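Beta sliding clamp (Caulobacter crescentus, PDB 5WCE) probably tethers DNA polymerases and other replication proteins to DNA as a ring-shaped homodimer closed around the duplex, conferring processivity. Local coordinates at residues M8-L18 against V85-L96; Q73-I84 against F114-F124. All blocks are in the same frame, centred on the assembly; numbering follows the deposited sequence. Where two conformers were deposited one is given.

Both contacts lie in the N-terminal domain of the clamp, their centres about 15 Å apart, and both use helix 78-87. Contact 1 pairs neighbouring strands inside the five-stranded sheet and ties the start of helix 14-25 to the end of helix 78-87; its chemistry is a regular backbone ladder plus one arginine gripping carbonyl oxygens. Contact 2 has a single beta bridge, reinforced by the Thr75 hydroxyl, where strand 72-77 meets the chain leaving strand 112-116, and adds apolar packing, chiefly of Ile84 on Phe114 and Leu116. Both are partly buried, but contact 1 has nearly as many exposed as buried residues, contact 2 few exposed. They touch where Met8 packs on Ile74 and Leu18 on Tyr82.

Contact 1. Residues M8-L18 against V85-L96; sequences MKLTIERAALL and VRKLPDGADVSL
Strands 9-13 and 93-96 run antiparallel, and paired N-H and C=O groups join Leu10 to Leu96 and Ile12 to Val94; Val94 N to Ile12 O measures 2.8 Å. Just past the ladder, at the first residue of the helix, Arg14 N adds a bond to Ala92 O at 3.0 Å.

The polar side-chain work falls to Arg14. With CG anti to the backbone N (chi1 171°) and the chain extended as far as NE, its guanidinium arrives among the carbonyls that end helix 78-87. NH2 bonds Arg86 O at 2.9 Å, nearly straight and in the guanidinium plane, whereas NE bonds Val85 O only weakly (3.2 Å) and lies 2.9 Å from Leu88 O. NH1 shares a water with Gly91 N, inside the type II turn Pro89 to Ala92. Asp90 OD1 sits over one face, a long ion pair with NH1 in which no N-H points at the oxygen. These carbonyls, together with the helix C-terminus, should suit a positive charge.

Apolar contacts line one side. Leu17 CD2 presses on Val85 CG2 at 3.5 Å and also meets Val94 CG1, crossing both side chains at about a right angle. Leu10 and Leu96 lie alongside each other, and the methyl CE of Met8 packs on Leu96 CB. Across the sheet, Glu13 and Asp93 run side by side, their like charges 4.5 Å apart between OE2 and OD1.

Nearby, Lys87 salt-bridges Asp281 of the second subunit. Antiparallel sheets covering a pair of helices are the DNA-clamp domain fold; here a strand leading into the first helix pairs with the strand following the second.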
loop_
_atom_site.group_PDB
_atom_site.type_symbol
_atom_site.label_atom_id
_atom_site.label_comp_id
_atom_site.label_asym_id
_atom_site.label_seq_id
_atom_site.Cartn_x
_atom_site.Cartn_y
_atom_site.Cartn_z
ATOM N N MET A 8 -38.026 -6.817 12.769
ATOM C CA MET A 8 -37.105 -7.731 11.989
ATOM C C MET A 8 -36.358 -8.618 12.952
ATOM O O MET A 8 -35.830 -8.132 13.953
ATOM C CB MET A 8 -36.109 -6.973 11.084
ATOM C CG MET A 8 -35.400 -7.858 10.046
ATOM S SD MET A 8 -33.974 -7.086 9.241
ATOM C CE MET A 8 -32.815 -7.250 10.495
ATOM N N LYS A 9 -36.323 -9.915 12.645
ATOM C CA LYS A 9 -35.602 -10.907 13.436
ATOM C C LYS A 9 -35.191 -12.107 12.610
ATOM O O LYS A 9 -36.054 -12.813 12.036
ATOM C CB LYS A 9 -36.453 -11.394 14.627
ATOM C CG LYS A 9 -35.837 -12.514 15.460
ATOM C CD LYS A 9 -36.485 -12.582 16.844
ATOM C CE LYS A 9 -36.812 -13.990 17.333
ATOM N NZ LYS A 9 -35.628 -14.782 17.702
ATOM N N LEU A 10 -33.891 -12.399 12.617
ATOM C CA LEU A 10 -33.351 -13.467 11.775
ATOM C C LEU A 10 -32.051 -13.998 12.263
ATOM O O LEU A 10 -31.351 -13.334 13.039
ATOM C CB LEU A 10 -33.193 -12.968 10.323
ATOM C CG LEU A 10 -32.147 -11.855 10.109
ATOM C CD1 LEU A 10 -30.770 -12.429 9.813
ATOM C CD2 LEU A 10 -32.530 -10.876 9.022
ATOM N N THR A 11 -31.693 -15.168 11.756
ATOM C CA THR A 11 -30.399 -15.743 11.954
ATOM C C THR A 11 -29.806 -16.033 10.576
ATOM O O THR A 11 -30.526 -16.462 9.685
ATOM C CB THR A 11 -30.492 -16.996 12.831
ATOM O OG1 THR A 11 -31.008 -16.586 14.123
ATOM C CG2 THR A 11 -29.113 -17.636 13.052
ATOM N N ILE A 12 -28.502 -15.792 10.435
ATOM C CA ILE A 12 -27.782 -15.980 9.188
ATOM C C ILE A 12 -26.364 -16.443 9.467
ATOM O O ILE A 12 -25.732 -16.014 10.458
ATOM C CB ILE A 12 -27.815 -14.679 8.327
ATOM C CG1 ILE A 12 -27.118 -14.884 6.996
ATOM C CG2 ILE A 12 -27.203 -13.487 9.059
ATOM C CD1 ILE A 12 -27.330 -13.747 6.043
ATOM N N GLU A 13 -25.854 -17.325 8.603
ATOM C CA GLU A 13 -24.479 -17.791 8.751
ATOM C C GLU A 13 -23.506 -16.658 8.475
ATOM O O GLU A 13 -23.684 -15.887 7.541
ATOM C CB GLU A 13 -24.190 -19.006 7.852
ATOM C CG GLU A 13 -24.974 -20.223 8.353
ATOM C CD GLU A 13 -24.760 -21.488 7.515
ATOM O OE1 GLU A 13 -24.228 -21.442 6.369
ATOM O OE2 GLU A 13 -25.165 -22.552 8.033
ATOM N N ARG A 14 -22.460 -16.587 9.301
ATOM C CA ARG A 14 -21.418 -15.550 9.172
ATOM C C ARG A 14 -20.915 -15.489 7.716
ATOM O O ARG A 14 -20.851 -14.412 7.158
ATOM C CB ARG A 14 -20.262 -15.788 10.154
ATOM C CG ARG A 14 -19.059 -14.873 9.904
ATOM C CD ARG A 14 -17.872 -15.259 10.766
ATOM N NE ARG A 14 -16.724 -14.451 10.405
ATOM C CZ ARG A 14 -15.897 -14.686 9.396
ATOM N NH1 ARG A 14 -16.040 -15.738 8.605
ATOM N NH2 ARG A 14 -14.915 -13.841 9.164
ATOM N N ALA A 15 -20.583 -16.641 7.118
ATOM C CA ALA A 15 -19.999 -16.635 5.783
ATOM C C ALA A 15 -20.965 -16.030 4.768
ATOM O O ALA A 15 -20.554 -15.220 3.939
ATOM C CB ALA A 15 -19.551 -18.019 5.355
ATOM N N ALA A 16 -22.253 -16.370 4.873
ATOM C CA ALA A 16 -23.266 -15.786 3.978
ATOM C C ALA A 16 -23.459 -14.297 4.161
ATOM O O ALA A 16 -23.628 -13.519 3.194
ATOM C CB ALA A 16 -24.599 -16.495 4.163
ATOM N N LEU A 17 -23.490 -13.884 5.415
ATOM C CA LEU A 17 -23.672 -12.488 5.765
ATOM C C LEU A 17 -22.479 -11.686 5.281
ATOM O O LEU A 17 -22.639 -10.615 4.682
ATOM C CB LEU A 17 -23.812 -12.348 7.300
ATOM C CG LEU A 17 -23.987 -10.946 7.859
ATOM C CD1 LEU A 17 -25.091 -10.177 7.178
ATOM C CD2 LEU A 17 -24.214 -11.042 9.376
ATOM N N LEU A 18 -21.296 -12.218 5.515
ATOM C CA LEU A 18 -20.055 -11.570 5.118
ATOM C C LEU A 18 -19.934 -11.421 3.632
ATOM O O LEU A 18 -19.521 -10.367 3.169
ATOM C CB LEU A 18 -18.845 -12.326 5.659
ATOM C CG LEU A 18 -17.456 -11.741 5.508
ATOM C CD1 LEU A 18 -17.365 -10.392 6.199
ATOM C CD2 LEU A 18 -16.455 -12.699 6.134
ATOM N N VAL A 85 -18.803 -8.199 11.352
ATOM C CA VAL A 85 -19.042 -9.569 10.918
ATOM C C VAL A 85 -17.726 -10.264 10.526
ATOM O O VAL A 85 -17.515 -11.416 10.869
ATOM C CB VAL A 85 -20.108 -9.654 9.782
ATOM C CG1 VAL A 85 -20.249 -11.087 9.298
ATOM C CG2 VAL A 85 -21.443 -9.083 10.288
ATOM N N ARG A 86 -16.870 -9.535 9.853
ATOM C CA ARG A 86 -15.544 -10.012 9.499
ATOM C C ARG A 86 -14.773 -10.526 10.726
ATOM O O ARG A 86 -14.085 -11.517 10.652
ATOM C CB ARG A 86 -14.752 -8.894 8.814
ATOM C CG ARG A 86 -13.571 -9.398 7.992
ATOM C CD ARG A 86 -12.756 -8.280 7.368
ATOM N NE ARG A 86 -12.279 -7.329 8.375
ATOM C CZ ARG A 86 -11.343 -7.558 9.309
ATOM N NH1 ARG A 86 -10.742 -8.754 9.455
ATOM N NH2 ARG A 86 -11.010 -6.592 10.159
ATOM N N LYS A 87 -14.915 -9.867 11.862
ATOM C CA LYS A 87 -14.168 -10.211 13.042
ATOM C C LYS A 87 -14.854 -11.273 13.880
ATOM O O LYS A 87 -14.244 -11.750 14.833
ATOM C CB LYS A 87 -13.939 -8.967 13.890
ATOM C CG LYS A 87 -13.126 -7.923 13.184
ATOM C CD LYS A 87 -13.003 -6.661 14.033
ATOM C CE LYS A 87 -12.361 -5.490 13.262
ATOM N NZ LYS A 87 -12.226 -4.349 14.245
ATOM N N LEU A 88 -16.095 -11.643 13.562
ATOM C CA LEU A 88 -16.753 -12.709 14.294
ATOM C C LEU A 88 -16.060 -14.056 14.046
ATOM O O LEU A 88 -15.457 -14.249 13.022
ATOM C CB LEU A 88 -18.254 -12.783 13.961
ATOM C CG LEU A 88 -19.146 -11.605 14.366
ATOM C CD1 LEU A 88 -20.547 -11.679 13.778
ATOM C CD2 LEU A 88 -19.194 -11.498 15.869
ATOM N N PRO A 89 -16.124 -14.990 15.014
ATOM C CA PRO A 89 -15.447 -16.295 14.790
ATOM C C PRO A 89 -15.965 -17.018 13.541
ATOM O O PRO A 89 -17.156 -16.933 13.238
ATOM C CB PRO A 89 -15.791 -17.102 16.014
ATOM C CG PRO A 89 -16.495 -16.195 16.947
ATOM C CD PRO A 89 -16.968 -15.007 16.205
ATOM N N ASP A 90 -15.076 -17.706 12.835
ATOM C CA ASP A 90 -15.429 -18.617 11.733
ATOM C C ASP A 90 -16.556 -19.560 12.154
ATOM O O ASP A 90 -16.556 -20.101 13.268
ATOM C CB ASP A 90 -14.259 -19.548 11.398
ATOM C CG ASP A 90 -13.187 -18.893 10.636
ATOM O OD1 ASP A 90 -13.345 -17.733 10.218
ATOM O OD2 ASP A 90 -12.140 -19.563 10.460
ATOM N N GLY A 91 -17.521 -19.751 11.272
ATOM C CA GLY A 91 -18.622 -20.639 11.558
ATOM C C GLY A 91 -19.696 -20.136 12.480
ATOM O O GLY A 91 -20.665 -20.850 12.710
ATOM N N ALA A 92 -19.595 -18.905 12.979
ATOM C CA ALA A 92 -20.621 -18.361 13.888
ATOM C C ALA A 92 -21.954 -18.159 13.165
ATOM O O ALA A 92 -21.998 -17.700 12.012
ATOM C CB ALA A 92 -20.167 -17.022 14.450
ATOM N N ASP A 93 -23.038 -18.500 13.842
ATOM C CA ASP A 93 -24.348 -18.062 13.411
ATOM C C ASP A 93 -24.555 -16.672 13.970
ATOM O O ASP A 93 -24.218 -16.438 15.116
ATOM C CB ASP A 93 -25.449 -18.996 13.963
ATOM C CG ASP A 93 -25.690 -20.216 13.085
ATOM O OD1 ASP A 93 -25.171 -20.309 11.927
ATOM O OD2 ASP A 93 -26.457 -21.074 13.607
ATOM N N VAL A 94 -25.136 -15.788 13.163
ATOM C CA VAL A 94 -25.338 -14.394 13.522
ATOM C C VAL A 94 -26.817 -14.031 13.635
ATOM O O VAL A 94 -27.569 -14.175 12.689
ATOM C CB VAL A 94 -24.673 -13.449 12.527
ATOM C CG1 VAL A 94 -24.784 -12.016 13.033
ATOM C CG2 VAL A 94 -23.216 -13.868 12.285
ATOM N N SER A 95 -27.216 -13.545 14.803
ATOM C CA SER A 95 -28.576 -13.105 15.035
ATOM C C SER A 95 -28.666 -11.583 14.781
ATOM O O SER A 95 -27.814 -10.816 15.257
ATOM C CB SER A 95 -28.990 -13.478 16.471
ATOM O OG SER A 95 -30.049 -12.675 16.845
ATOM N N LEU A 96 -29.642 -11.179 13.979
ATOM C CA LEU A 96 -29.979 -9.786 13.755
ATOM C C LEU A 96 -31.388 -9.545 14.244
ATOM O O LEU A 96 -32.340 -10.255 13.854
ATOM C CB LEU A 96 -29.831 -9.365 12.264
ATOM C CG LEU A 96 -28.485 -9.613 11.589
ATOM C CD1 LEU A 96 -28.490 -9.127 10.153
ATOM C CD2 LEU A 96 -27.320 -8.952 12.299
HETATM O O HOH W 1 -17.772 -18.053 9.030
#

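Contact 2. Residues Q73-I84 against F114-F124; sequences QITAPAHTLYEI and FNLPVLPAGDF
Gln73 begins the contact by laying CB against Ala121 CB at 3.9 Å. Thr75 carries the polar part. Its OG1, set between the backbone N and the carbonyl carbon (chi1 79°), donates a short bond of 2.6 Å to Leu119 O from above the carbonyl plane. The same oxygen takes a weak bond from Thr75 N, while Leu119 N returns a bond of 3.3 Å to Thr75 O, giving a single hydrogen-bonded antiparallel bridge. Asn39 also bonds OG1, and the methyl CG2 approaches Phe124 CD1 obliquely. Pro77 then rests CD on Pro117 O at 3.3 Å. In the helix, the side chains of Thr80 and Leu116 pass in opposite directions, CG2 of Thr80 touching CD2 of Leu116. Ile84 finishes the walk: CG2 stands over one face of the Phe114 ring, 3.6 Å from its centroid in a CH-pi contact, and Ile84 CD1 packs on Leu116 CD1 at 4.1 Å.

Strand 72-77 is thereby flanked by strand 39-45 and by the chain that leaves strand 112-116, while helix 78-87 lies between strand 112-116 and helix 14-25, which Leu81 and Tyr82 touch. Phe114 and Asn115 extend the sheet by pairing antiparallel with a strand of the second subunit.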
loop_
_atom_site.group_PDB
_atom_site.type_symbol
_atom_site.label_atom_id
_atom_site.label_comp_id
_atom_site.label_asym_id
_atom_site.label_seq_id
_atom_site.Cartn_x
_atom_site.Cartn_y
_atom_site.Cartn_z
ATOM N N GLN A 73 -37.628 -4.454 7.432
ATOM C CA GLN A 73 -36.585 -3.648 6.761
ATOM C C GLN A 73 -36.003 -2.611 7.686
ATOM O O GLN A 73 -36.738 -1.909 8.390
ATOM C CB GLN A 73 -37.134 -2.850 5.584
ATOM C CG GLN A 73 -37.660 -3.626 4.409
ATOM C CD GLN A 73 -37.970 -2.689 3.260
ATOM O OE1 GLN A 73 -37.353 -2.773 2.187
ATOM N NE2 GLN A 73 -38.906 -1.759 3.493
ATOM N N ILE A 74 -34.693 -2.465 7.660
ATOM C CA ILE A 74 -34.040 -1.404 8.408
ATOM C C ILE A 74 -32.792 -0.974 7.666
ATOM O O ILE A 74 -32.381 -1.676 6.742
ATOM C CB ILE A 74 -33.601 -1.907 9.787
ATOM C CG1 ILE A 74 -32.584 -3.041 9.617
ATOM C CG2 ILE A 74 -34.785 -2.291 10.651
ATOM C CD1 ILE A 74 -32.179 -3.743 10.866
ATOM N N THR A 75 -32.192 0.137 8.081
ATOM C CA THR A 75 -30.902 0.516 7.536
ATOM C C THR A 75 -29.889 0.635 8.660
ATOM O O THR A 75 -30.233 1.046 9.801
ATOM C CB THR A 75 -30.885 1.802 6.677
ATOM O OG1 THR A 75 -30.879 2.965 7.510
ATOM C CG2 THR A 75 -32.088 1.811 5.727
ATOM N N ALA A 76 -28.654 0.262 8.341
ATOM C CA ALA A 76 -27.605 0.253 9.358
ATOM C C ALA A 76 -26.240 0.537 8.724
ATOM O O ALA A 76 -26.068 0.273 7.519
ATOM C CB ALA A 76 -27.625 -1.117 10.057
ATOM N N PRO A 77 -25.278 1.072 9.511
ATOM C CA PRO A 77 -23.997 1.500 8.960
ATOM C C PRO A 77 -23.230 0.368 8.253
ATOM O O PRO A 77 -23.001 -0.699 8.803
ATOM C CB PRO A 77 -23.231 2.080 10.168
ATOM C CG PRO A 77 -24.248 2.292 11.203
ATOM C CD PRO A 77 -25.372 1.356 10.957
ATOM N N ALA A 78 -22.829 0.641 7.033
ATOM C CA ALA A 78 -22.354 -0.412 6.148
ATOM C C ALA A 78 -20.964 -0.954 6.499
ATOM O O ALA A 78 -20.806 -2.156 6.723
ATOM C CB ALA A 78 -22.364 0.073 4.725
ATOM N N HIS A 79 -19.971 -0.079 6.530
ATOM C CA HIS A 79 -18.590 -0.501 6.840
ATOM C C HIS A 79 -18.516 -1.091 8.261
ATOM O O HIS A 79 -17.863 -2.113 8.488
ATOM C CB HIS A 79 -17.584 0.666 6.681
ATOM C CG HIS A 79 -17.465 1.225 5.274
ATOM N ND1 HIS A 79 -17.307 0.442 4.146
ATOM C CD2 HIS A 79 -17.402 2.514 4.830
ATOM C CE1 HIS A 79 -17.219 1.210 3.070
ATOM N NE2 HIS A 79 -17.268 2.474 3.455
ATOM N N THR A 80 -19.194 -0.470 9.203
ATOM C CA THR A 80 -19.186 -0.969 10.578
ATOM C C THR A 80 -19.808 -2.367 10.691
ATOM O O THR A 80 -19.239 -3.284 11.346
ATOM C CB THR A 80 -19.906 0.007 11.506
ATOM O OG1 THR A 80 -19.200 1.262 11.478
ATOM C CG2 THR A 80 -20.009 -0.524 12.937
ATOM N N LEU A 81 -20.962 -2.548 10.065
ATOM C CA LEU A 81 -21.532 -3.872 10.009
ATOM C C LEU A 81 -20.593 -4.891 9.370
ATOM O O LEU A 81 -20.392 -5.971 9.935
ATOM C CB LEU A 81 -22.866 -3.874 9.278
ATOM C CG LEU A 81 -23.691 -5.155 9.370
ATOM C CD1 LEU A 81 -23.884 -5.650 10.773
ATOM C CD2 LEU A 81 -25.067 -4.963 8.749
ATOM N N TYR A 82 -19.988 -4.525 8.242
ATOM C CA TYR A 82 -19.031 -5.402 7.536
ATOM C C TYR A 82 -17.847 -5.784 8.465
ATOM O O TYR A 82 -17.527 -6.949 8.627
ATOM C CB TYR A 82 -18.537 -4.733 6.233
ATOM C CG TYR A 82 -17.420 -5.501 5.560
ATOM C CD1 TYR A 82 -17.696 -6.659 4.828
ATOM C CD2 TYR A 82 -16.082 -5.091 5.693
ATOM C CE1 TYR A 82 -16.684 -7.389 4.239
ATOM C CE2 TYR A 82 -15.052 -5.831 5.140
ATOM C CZ TYR A 82 -15.347 -6.972 4.407
ATOM O OH TYR A 82 -14.303 -7.691 3.834
ATOM N N GLU A 83 -17.258 -4.795 9.119
ATOM C CA GLU A 83 -16.128 -5.029 10.007
ATOM C C GLU A 83 -16.465 -5.890 11.202
ATOM O O GLU A 83 -15.701 -6.776 11.543
ATOM C CB GLU A 83 -15.507 -3.699 10.428
ATOM C CG GLU A 83 -14.737 -3.081 9.237
ATOM C CD GLU A 83 -13.501 -3.927 8.918
ATOM O OE1 GLU A 83 -12.727 -4.218 9.847
ATOM O OE2 GLU A 83 -13.351 -4.440 7.830
ATOM N N ILE A 84 -17.629 -5.670 11.807
ATOM C CA ILE A 84 -18.062 -6.516 12.920
ATOM C C ILE A 84 -18.126 -7.982 12.456
ATOM O O ILE A 84 -17.594 -8.890 13.088
ATOM C CB ILE A 84 -19.442 -6.075 13.464
ATOM C CG1 ILE A 84 -19.336 -4.747 14.255
ATOM C CG2 ILE A 84 -20.072 -7.149 14.379
ATOM C CD1 ILE A 84 -20.680 -4.092 14.498
ATOM N N PHE A 114 -23.669 -6.440 19.694
ATOM C CA PHE A 114 -23.531 -5.081 19.238
ATOM C C PHE A 114 -24.916 -4.435 19.084
ATOM O O PHE A 114 -25.874 -5.099 18.684
ATOM C CB PHE A 114 -22.805 -5.020 17.924
ATOM C CG PHE A 114 -21.479 -5.711 17.923
ATOM C CD1 PHE A 114 -21.400 -7.104 17.843
ATOM C CD2 PHE A 114 -20.315 -4.982 17.984
ATOM C CE1 PHE A 114 -20.180 -7.757 17.887
ATOM C CE2 PHE A 114 -19.076 -5.627 18.006
ATOM C CZ PHE A 114 -19.015 -7.015 17.961
ATOM N N ASN A 115 -25.007 -3.154 19.438
ATOM C CA ASN A 115 -26.245 -2.340 19.208
ATOM C C ASN A 115 -25.803 -1.172 18.323
ATOM O O ASN A 115 -24.910 -0.381 18.705
ATOM C CB ASN A 115 -26.819 -1.817 20.504
ATOM C CG ASN A 115 -27.037 -2.922 21.559
ATOM O OD1 ASN A 115 -28.135 -3.314 21.813
ATOM N ND2 ASN A 115 -26.018 -3.369 22.171
ATOM N N LEU A 116 -26.344 -1.113 17.105
ATOM C CA LEU A 116 -25.946 -0.127 16.101
ATOM C C LEU A 116 -27.142 0.780 15.784
ATOM O O LEU A 116 -28.261 0.300 15.650
ATOM C CB LEU A 116 -25.539 -0.812 14.817
ATOM C CG LEU A 116 -24.324 -1.715 14.839
ATOM C CD1 LEU A 116 -24.004 -2.056 13.389
ATOM C CD2 LEU A 116 -23.174 -1.034 15.558
ATOM N N PRO A 117 -26.900 2.106 15.698
ATOM C CA PRO A 117 -28.003 3.020 15.415
ATOM C C PRO A 117 -28.503 2.796 13.979
ATOM O O PRO A 117 -27.746 2.398 13.069
ATOM C CB PRO A 117 -27.366 4.411 15.536
ATOM C CG PRO A 117 -25.918 4.157 15.141
ATOM C CD PRO A 117 -25.626 2.843 15.861
ATOM N N VAL A 118 -29.805 2.979 13.831
ATOM C CA VAL A 118 -30.479 2.736 12.536
ATOM C C VAL A 118 -31.066 4.031 11.986
ATOM O O VAL A 118 -31.277 5.017 12.726
ATOM C CB VAL A 118 -31.587 1.657 12.619
ATOM C CG1 VAL A 118 -30.988 0.318 12.976
ATOM C CG2 VAL A 118 -32.716 2.028 13.581
ATOM N N LEU A 119 -31.313 4.016 10.672
ATOM C CA LEU A 119 -32.116 5.042 10.071
ATOM C C LEU A 119 -33.269 4.365 9.311
ATOM O O LEU A 119 -33.117 3.248 8.780
ATOM C CB LEU A 119 -31.259 5.953 9.194
ATOM C CG LEU A 119 -30.210 6.788 9.951
ATOM C CD1 LEU A 119 -29.199 7.360 8.974
ATOM C CD2 LEU A 119 -30.875 7.926 10.773
ATOM N N PRO A 120 -34.404 5.046 9.244
ATOM C CA PRO A 120 -35.579 4.476 8.615
ATOM C C PRO A 120 -35.394 4.083 7.153
ATOM O O PRO A 120 -34.802 4.836 6.353
ATOM C CB PRO A 120 -36.637 5.579 8.720
ATOM C CG PRO A 120 -36.062 6.664 9.510
ATOM C CD PRO A 120 -34.603 6.434 9.687
ATOM N N ALA A 121 -35.908 2.917 6.835
ATOM C CA ALA A 121 -35.902 2.377 5.522
ATOM C C ALA A 121 -36.598 3.277 4.487
ATOM O O ALA A 121 -36.130 3.328 3.351
ATOM C CB ALA A 121 -36.485 0.963 5.522
ATOM N N GLY A 122 -37.629 4.035 4.893
ATOM C CA GLY A 122 -38.322 4.970 3.995
ATOM C C GLY A 122 -37.504 6.165 3.539
ATOM O O GLY A 122 -37.901 6.843 2.593
ATOM N N ASP A 123 -36.369 6.454 4.172
ATOM C CA ASP A 123 -35.524 7.534 3.692
ATOM C C ASP A 123 -34.407 7.024 2.784
ATOM O O ASP A 123 -33.624 7.808 2.344
ATOM C CB ASP A 123 -34.937 8.320 4.873
ATOM C CG ASP A 123 -35.989 9.029 5.682
ATOM O OD1 ASP A 123 -36.917 9.631 5.083
ATOM O OD2 ASP A 123 -35.885 9.001 6.920
ATOM N N PHE A 124 -34.312 5.716 2.574
ATOM C CA PHE A 124 -33.234 5.150 1.799
ATOM C C PHE A 124 -33.576 5.362 0.300
ATOM O O PHE A 124 -34.711 5.136 -0.085
ATOM C CB PHE A 124 -33.094 3.670 2.073
ATOM C CG PHE A 124 -31.827 3.114 1.590
ATOM C CD1 PHE A 124 -30.669 3.322 2.316
ATOM C CD2 PHE A 124 -31.755 2.422 0.382
ATOM C CE1 PHE A 124 -29.465 2.839 1.858
ATOM C CE2 PHE A 124 -30.538 1.939 -0.060
ATOM C CZ PHE A 124 -29.381 2.163 0.676
#